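Local coordinates for B-cell lymphoma 3 protein (Homo sapiens, PDB 1K1A) that regulates transcription of NF-kappaB target genes, holding the p50 subunit in the cytoplasm and acting as a coactivator with p50 or p52 homodimers in the nucleus, at residues A[158-170]-A[189-202]. Numbering follows the deposited sequence.
Sequences VENNSLSMVQLLL and SASGRGLLPLVRTL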
ATOM      1  N   VAL A 158       6.163  12.949  -0.088  1.00 17.38           N
ATOM      2  CA  VAL A 158       6.803  14.244  -0.321  1.00 18.37           C
ATOM      3  C   VAL A 158       7.246  14.384  -1.776  1.00 19.14           C
ATOM      4  O   VAL A 158       7.047  15.432  -2.393  1.00 19.75           O
ATOM      5  CB  VAL A 158       7.991  14.480   0.624  1.00 17.96           C
ATOM      6  CG1 VAL A 158       8.811  15.673   0.166  1.00 18.50           C
ATOM      7  CG2 VAL A 158       7.494  14.696   2.043  1.00 17.93           C
ATOM      8  N   GLU A 159       7.836  13.329  -2.327  1.00 20.02           N
ATOM      9  CA  GLU A 159       8.259  13.345  -3.731  1.00 21.18           C
ATOM     10  C   GLU A 159       7.088  13.469  -4.714  1.00 21.07           C
ATOM     11  O   GLU A 159       7.221  14.092  -5.779  1.00 21.01           O
ATOM     12  CB  GLU A 159       9.117  12.124  -4.049  1.00 21.57           C
ATOM     13  CG  GLU A 159      10.405  12.095  -3.248  1.00 24.97           C
ATOM     14  CD  GLU A 159      11.347  10.992  -3.672  1.00 28.96           C
ATOM     15  OE1 GLU A 159      10.864   9.933  -4.132  1.00 33.02           O
ATOM     16  OE2 GLU A 159      12.575  11.181  -3.531  1.00 31.61           O
ATOM     17  N   ASN A 160       5.936  12.906  -4.347  1.00 20.76           N
ATOM     18  CA  ASN A 160       4.725  13.001  -5.165  1.00 20.75           C
ATOM     19  C   ASN A 160       4.017  14.340  -4.983  1.00 20.39           C
ATOM     20  O   ASN A 160       2.949  14.569  -5.557  1.00 20.14           O
ATOM     21  CB  ASN A 160       3.729  11.882  -4.804  1.00 21.21           C
ATOM     22  CG  ASN A 160       4.290  10.484  -5.036  1.00 22.54           C
ATOM     23  OD1 ASN A 160       5.255  10.295  -5.779  1.00 24.10           O
ATOM     24  ND2 ASN A 160       3.671   9.489  -4.399  1.00 23.57           N
ATOM     25  N   ASN A 161       4.592  15.209  -4.154  1.00 19.97           N
ATOM     26  CA  ASN A 161       3.985  16.502  -3.846  1.00 20.09           C
ATOM     27  C   ASN A 161       2.513  16.390  -3.427  1.00 19.52           C
ATOM     28  O   ASN A 161       1.642  17.059  -3.977  1.00 19.44           O
ATOM     29  CB  ASN A 161       4.147  17.485  -5.017  1.00 20.59           C
ATOM     30  CG  ASN A 161       3.715  18.895  -4.655  1.00 21.70           C
ATOM     31  OD1 ASN A 161       3.885  19.332  -3.518  1.00 23.47           O
ATOM     32  ND2 ASN A 161       3.129  19.609  -5.620  1.00 23.40           N
ATOM     33  N   SER A 162       2.246  15.524  -2.452  1.00 19.10           N
ATOM     34  CA  SER A 162       0.896  15.359  -1.931  1.00 18.42           C
ATOM     35  C   SER A 162       0.809  15.818  -0.479  1.00 18.03           C
ATOM     36  O   SER A 162       1.122  15.060   0.447  1.00 17.94           O
ATOM     37  CB  SER A 162       0.440  13.904  -2.023  1.00 18.61           C
ATOM     38  OG  SER A 162      -0.867  13.775  -1.468  1.00 18.78           O
ATOM     39  N   LEU A 163       0.376  17.054  -0.289  1.00 17.13           N
ATOM     40  CA  LEU A 163       0.228  17.612   1.046  1.00 16.84           C
ATOM     41  C   LEU A 163      -0.770  16.808   1.894  1.00 16.39           C
ATOM     42  O   LEU A 163      -0.598  16.673   3.096  1.00 15.81           O
ATOM     43  CB  LEU A 163      -0.206  19.074   0.964  1.00 16.44           C
ATOM     44  CG  LEU A 163      -0.344  19.801   2.300  1.00 16.67           C
ATOM     45  CD1 LEU A 163       0.971  19.764   3.082  1.00 15.92           C
ATOM     46  CD2 LEU A 163      -0.799  21.236   2.074  1.00 18.01           C
ATOM     47  N   SER A 164      -1.820  16.295   1.266  1.00 16.11           N
ATOM     48  CA  SER A 164      -2.783  15.472   1.992  1.00 16.65           C
ATOM     49  C   SER A 164      -2.106  14.237   2.609  1.00 15.96           C
ATOM     50  O   SER A 164      -2.256  13.973   3.806  1.00 16.26           O
ATOM     51  CB  SER A 164      -3.943  15.056   1.075  1.00 16.60           C
ATOM     52  OG  SER A 164      -4.719  16.190   0.713  1.00 19.43           O
ATOM     53  N   MET A 165      -1.363  13.485   1.801  1.00 15.91           N
ATOM     54  CA  MET A 165      -0.698  12.271   2.304  1.00 15.41           C
ATOM     55  C   MET A 165       0.355  12.596   3.364  1.00 14.99           C
ATOM     56  O   MET A 165       0.512  11.863   4.341  1.00 14.52           O
ATOM     57  CB  MET A 165      -0.059  11.468   1.166  1.00 15.64           C
ATOM     58  CG  MET A 165      -1.037  10.716   0.287  1.00 16.62           C
ATOM     59  SD  MET A 165      -2.071   9.517   1.203  1.00 16.78           S
ATOM     60  CE  MET A 165      -3.560  10.396   1.314  1.00 18.75           C
ATOM     61  N   VAL A 166       1.083  13.686   3.154  1.00 14.18           N
ATOM     62  CA  VAL A 166       2.078  14.128   4.114  1.00 13.86           C
ATOM     63  C   VAL A 166       1.408  14.437   5.441  1.00 13.49           C
ATOM     64  O   VAL A 166       1.849  13.973   6.483  1.00 12.96           O
ATOM     65  CB  VAL A 166       2.879  15.356   3.598  1.00 14.28           C
ATOM     66  CG1 VAL A 166       3.672  15.995   4.730  1.00 13.62           C
ATOM     67  CG2 VAL A 166       3.826  14.932   2.443  1.00 14.36           C
ATOM     68  N   GLN A 167       0.309  15.182   5.399  1.00 13.36           N
ATOM     69  CA  GLN A 167      -0.421  15.498   6.621  1.00 12.91           C
ATOM     70  C   GLN A 167      -1.000  14.244   7.295  1.00 12.79           C
ATOM     71  O   GLN A 167      -0.924  14.091   8.511  1.00 11.79           O
ATOM     72  CB  GLN A 167      -1.509  16.546   6.346  1.00 13.75           C
ATOM     73  CG  GLN A 167      -0.929  17.952   6.077  1.00 14.84           C
ATOM     74  CD  GLN A 167      -1.989  19.022   5.815  1.00 18.07           C
ATOM     75  OE1 GLN A 167      -3.152  18.710   5.549  1.00 17.11           O
ATOM     76  NE2 GLN A 167      -1.576  20.292   5.871  1.00 18.58           N
ATOM     77  N   LEU A 168      -1.540  13.337   6.491  1.00 12.48           N
ATOM     78  CA  LEU A 168      -2.143  12.110   7.008  1.00 12.12           C
ATOM     79  C   LEU A 168      -1.112  11.213   7.692  1.00 11.89           C
ATOM     80  O   LEU A 168      -1.360  10.687   8.774  1.00 11.40           O
ATOM     81  CB  LEU A 168      -2.868  11.354   5.882  1.00 11.71           C
ATOM     82  CG  LEU A 168      -3.680  10.120   6.291  1.00 12.85           C
ATOM     83  CD1 LEU A 168      -4.654  10.456   7.435  1.00 13.66           C
ATOM     84  CD2 LEU A 168      -4.428   9.535   5.095  1.00 14.94           C
ATOM     85  N   LEU A 169       0.051  11.047   7.067  1.00 12.31           N
ATOM     86  CA  LEU A 169       1.094  10.194   7.639  1.00 12.36           C
ATOM     87  C   LEU A 169       1.698  10.756   8.926  1.00 13.15           C
ATOM     88  O   LEU A 169       1.943  10.014   9.884  1.00 12.71           O
ATOM     89  CB  LEU A 169       2.188   9.900   6.605  1.00 12.64           C
ATOM     90  CG  LEU A 169       1.781   8.988   5.440  1.00 11.95           C
ATOM     91  CD1 LEU A 169       2.732   9.135   4.269  1.00 12.47           C
ATOM     92  CD2 LEU A 169       1.711   7.527   5.881  1.00 15.08           C
ATOM     93  N   LEU A 170       1.935  12.065   8.959  1.00 13.45           N
ATOM     94  CA  LEU A 170       2.506  12.686  10.148  1.00 14.15           C
ATOM     95  C   LEU A 170       1.525  12.587  11.305  1.00 14.70           C
ATOM     96  O   LEU A 170       1.908  12.375  12.452  1.00 14.45           O
ATOM     97  CB  LEU A 170       2.881  14.145   9.877  1.00 14.06           C
ATOM     98  CG  LEU A 170       4.067  14.347   8.915  1.00 13.73           C
ATOM     99  CD1 LEU A 170       4.202  15.813   8.528  1.00 15.27           C
ATOM    100  CD2 LEU A 170       5.376  13.820   9.497  1.00 14.73           C
ATOM    101  N   SER A 189      14.137  16.938   0.108  1.00 17.61           N
ATOM    102  CA  SER A 189      13.336  16.917  -1.114  1.00 18.14           C
ATOM    103  C   SER A 189      12.429  18.129  -1.254  1.00 18.59           C
ATOM    104  O   SER A 189      12.411  18.787  -2.312  1.00 19.08           O
ATOM    105  CB  SER A 189      12.507  15.630  -1.203  1.00 18.59           C
ATOM    106  OG  SER A 189      13.269  14.567  -1.752  0.50 18.78           O
ATOM    107  N   ALA A 190      11.672  18.422  -0.200  1.00 18.49           N
ATOM    108  CA  ALA A 190      10.759  19.562  -0.206  1.00 18.68           C
ATOM    109  C   ALA A 190      11.517  20.873  -0.358  1.00 18.86           C
ATOM    110  O   ALA A 190      11.095  21.759  -1.103  1.00 18.49           O
ATOM    111  CB  ALA A 190       9.908  19.584   1.070  1.00 18.50           C
ATOM    112  N   SER A 191      12.640  20.986   0.344  1.00 19.34           N
ATOM    113  CA  SER A 191      13.450  22.200   0.316  1.00 20.45           C
ATOM    114  C   SER A 191      14.099  22.426  -1.047  1.00 21.02           C
ATOM    115  O   SER A 191      14.076  23.543  -1.575  1.00 20.67           O
ATOM    116  CB  SER A 191      14.530  22.160   1.401  1.00 20.22           C
ATOM    117  OG  SER A 191      15.404  23.273   1.277  1.00 21.50           O
ATOM    118  N   GLY A 192      14.683  21.368  -1.603  1.00 21.55           N
ATOM    119  CA  GLY A 192      15.362  21.448  -2.886  1.00 22.96           C
ATOM    120  C   GLY A 192      14.437  21.744  -4.055  1.00 23.40           C
ATOM    121  O   GLY A 192      14.863  22.294  -5.072  1.00 23.69           O
ATOM    122  N   ARG A 193      13.166  21.395  -3.907  1.00 23.78           N
ATOM    123  CA  ARG A 193      12.191  21.599  -4.977  1.00 24.38           C
ATOM    124  C   ARG A 193      11.310  22.814  -4.741  1.00 24.08           C
ATOM    125  O   ARG A 193      10.456  23.137  -5.567  1.00 24.24           O
ATOM    126  CB  ARG A 193      11.319  20.360  -5.145  1.00 24.59           C
ATOM    127  CG  ARG A 193      12.053  19.156  -5.666  1.00 26.51           C
ATOM    128  CD  ARG A 193      11.238  17.870  -5.600  1.00 29.06           C
ATOM    129  NE  ARG A 193       9.912  18.027  -6.194  1.00 32.41           N
ATOM    130  CZ  ARG A 193       9.033  17.035  -6.322  1.00 34.16           C
ATOM    131  NH1 ARG A 193       9.343  15.818  -5.901  1.00 34.83           N
ATOM    132  NH2 ARG A 193       7.848  17.256  -6.875  1.00 34.60           N
ATOM    133  N   GLY A 194      11.500  23.472  -3.604  1.00 23.87           N
ATOM    134  CA  GLY A 194      10.727  24.650  -3.263  1.00 23.65           C
ATOM    135  C   GLY A 194       9.245  24.391  -3.088  1.00 23.69           C
ATOM    136  O   GLY A 194       8.415  25.235  -3.435  1.00 23.74           O
ATOM    137  N   LEU A 195       8.904  23.216  -2.566  1.00 23.23           N
ATOM    138  CA  LEU A 195       7.517  22.878  -2.282  1.00 23.00           C
ATOM    139  C   LEU A 195       7.125  23.528  -0.954  1.00 22.65           C
ATOM    140  O   LEU A 195       7.096  22.866   0.083  1.00 22.44           O
ATOM    141  CB  LEU A 195       7.349  21.355  -2.200  1.00 23.00           C
ATOM    142  CG  LEU A 195       7.181  20.569  -3.506  1.00 23.96           C
ATOM    143  CD1 LEU A 195       7.864  21.250  -4.673  1.00 24.77           C
ATOM    144  CD2 LEU A 195       7.672  19.131  -3.344  1.00 24.14           C
ATOM    145  N   LEU A 196       6.819  24.826  -1.003  1.00 22.08           N
ATOM    146  CA  LEU A 196       6.539  25.623   0.195  1.00 21.76           C
ATOM    147  C   LEU A 196       5.562  25.028   1.229  1.00 21.08           C
ATOM    148  O   LEU A 196       5.893  24.969   2.400  1.00 20.81           O
ATOM    149  CB  LEU A 196       6.130  27.056  -0.172  1.00 21.80           C
ATOM    150  CG  LEU A 196       7.108  27.834  -1.068  1.00 23.13           C
ATOM    151  CD1 LEU A 196       6.712  29.291  -1.132  1.00 23.03           C
ATOM    152  CD2 LEU A 196       8.558  27.690  -0.596  1.00 23.50           C
ATOM    153  N   PRO A 197       4.356  24.635   0.820  1.00 20.60           N
ATOM    154  CA  PRO A 197       3.386  24.072   1.770  1.00 20.22           C
ATOM    155  C   PRO A 197       3.951  22.856   2.500  1.00 19.67           C
ATOM    156  O   PRO A 197       3.695  22.680   3.696  1.00 19.53           O
ATOM    157  CB  PRO A 197       2.213  23.665   0.875  1.00 20.43           C
ATOM    158  CG  PRO A 197       2.342  24.542  -0.332  1.00 20.78           C
ATOM    159  CD  PRO A 197       3.813  24.700  -0.549  1.00 20.94           C
ATOM    160  N   LEU A 198       4.726  22.040   1.789  1.00 18.92           N
ATOM    161  CA  LEU A 198       5.334  20.859   2.391  1.00 18.49           C
ATOM    162  C   LEU A 198       6.466  21.233   3.342  1.00 17.60           C
ATOM    163  O   LEU A 198       6.623  20.623   4.394  1.00 17.22           O
ATOM    164  CB  LEU A 198       5.832  19.885   1.316  1.00 18.40           C
ATOM    165  CG  LEU A 198       4.791  18.863   0.827  1.00 19.75           C
ATOM    166  CD1 LEU A 198       3.607  19.557   0.182  1.00 21.54           C
ATOM    167  CD2 LEU A 198       5.406  17.839  -0.122  1.00 19.33           C
ATOM    168  N   VAL A 199       7.268  22.221   2.962  1.00 16.93           N
ATOM    169  CA  VAL A 199       8.348  22.663   3.826  1.00 16.11           C
ATOM    170  C   VAL A 199       7.753  23.147   5.147  1.00 15.85           C
ATOM    171  O   VAL A 199       8.222  22.775   6.225  1.00 15.90           O
ATOM    172  CB  VAL A 199       9.201  23.783   3.172  1.00 16.18           C
ATOM    173  CG1 VAL A 199      10.305  24.232   4.121  1.00 16.32           C
ATOM    174  CG2 VAL A 199       9.805  23.294   1.859  1.00 15.73           C
ATOM    175  N   ARG A 200       6.695  23.948   5.059  1.00 15.27           N
ATOM    176  CA  ARG A 200       6.045  24.476   6.255  1.00 15.33           C
ATOM    177  C   ARG A 200       5.534  23.356   7.152  1.00 14.99           C
ATOM    178  O   ARG A 200       5.731  23.392   8.370  1.00 15.03           O
ATOM    179  CB  ARG A 200       4.879  25.399   5.891  1.00 15.81           C
ATOM    180  CG  ARG A 200       5.291  26.790   5.399  1.00 17.81           C
ATOM    181  CD  ARG A 200       4.123  27.656   4.928  1.00 21.17           C
ATOM    182  NE  ARG A 200       4.581  28.864   4.247  1.00 22.96           N
ATOM    183  CZ  ARG A 200       4.332  29.151   2.977  1.00 23.93           C
ATOM    184  NH1 ARG A 200       3.607  28.322   2.227  1.00 25.14           N
ATOM    185  NH2 ARG A 200       4.812  30.269   2.451  1.00 24.19           N
ATOM    186  N   THR A 201       4.865  22.380   6.547  1.00 14.24           N
ATOM    187  CA  THR A 201       4.295  21.260   7.295  1.00 14.62           C
ATOM    188  C   THR A 201       5.372  20.402   7.978  1.00 13.33           C
ATOM    189  O   THR A 201       5.267  20.099   9.163  1.00 13.11           O
ATOM    190  CB  THR A 201       3.403  20.405   6.381  1.00 14.86           C
ATOM    191  OG1 THR A 201       2.143  21.067   6.196  1.00 18.12           O
ATOM    192  CG2 THR A 201       3.014  19.106   7.065  1.00 15.91           C
ATOM    193  N   LEU A 202       6.399  20.013   7.228  1.00 12.67           N
ATOM    194  CA  LEU A 202       7.496  19.218   7.794  1.00 12.73           C
ATOM    195  C   LEU A 202       8.226  19.932   8.950  1.00 12.65           C
ATOM    196  O   LEU A 202       8.526  19.322   9.966  1.00 12.36           O
ATOM    197  CB  LEU A 202       8.501  18.818   6.705  1.00 12.30           C
ATOM    198  CG  LEU A 202       7.984  17.918   5.576  1.00 13.46           C
ATOM    199  CD1 LEU A 202       8.973  17.865   4.413  1.00 12.69           C
ATOM    200  CD2 LEU A 202       7.680  16.510   6.090  1.00 12.67           C
TER
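T201 enters a hole among L163, V166, Q167 and L170, and its atoms divide the work. CB lies 4.1 Å from CD1 of L163. OG1, anti to its own carbonyl carbon, comes still nearer to that methyl, L163 CD1, at 3.6 Å, while it bonds weakly back to P197 O one turn earlier. The other branch, CG2, meets CD1 of L170 at 3.8 Å and also touches V166 CG1, the T201 and V166 side chains sliding past each other in opposite directions. The pattern illustrates how ankyrin repeats stack: helices 163-170 and 196-202, from the fifth and sixth repeats, lie almost parallel (9°), their axes 10.4 Å apart. Knobs-into-holes packing also works in reverse, V158 sitting among S189, A190, L198 and L202, with its CG1 4.0 Å from L198 CD2. Where each repeat turns between its helices, in a Schellman motif at N161 and at G194, the contact gains its hydrogen bonds. R193, bent at chi3 (51°), sends NH1 to E159 O at 2.7 Å, a nearly straight bond (161°) whose acceptor lies at the guanidinium edge, close to its plane; NH2 adds a weak second one. E159's carboxylate instead pairs with R151. L195 CD2 lies over one guanidinium face, 3.7 Å above its plane but toward the rim, and CG abuts N161 OD1. An alanine in place of L195 would probably take away this methyl and the contact with N161, leaving R193 freer to swing off the E159 carbonyl.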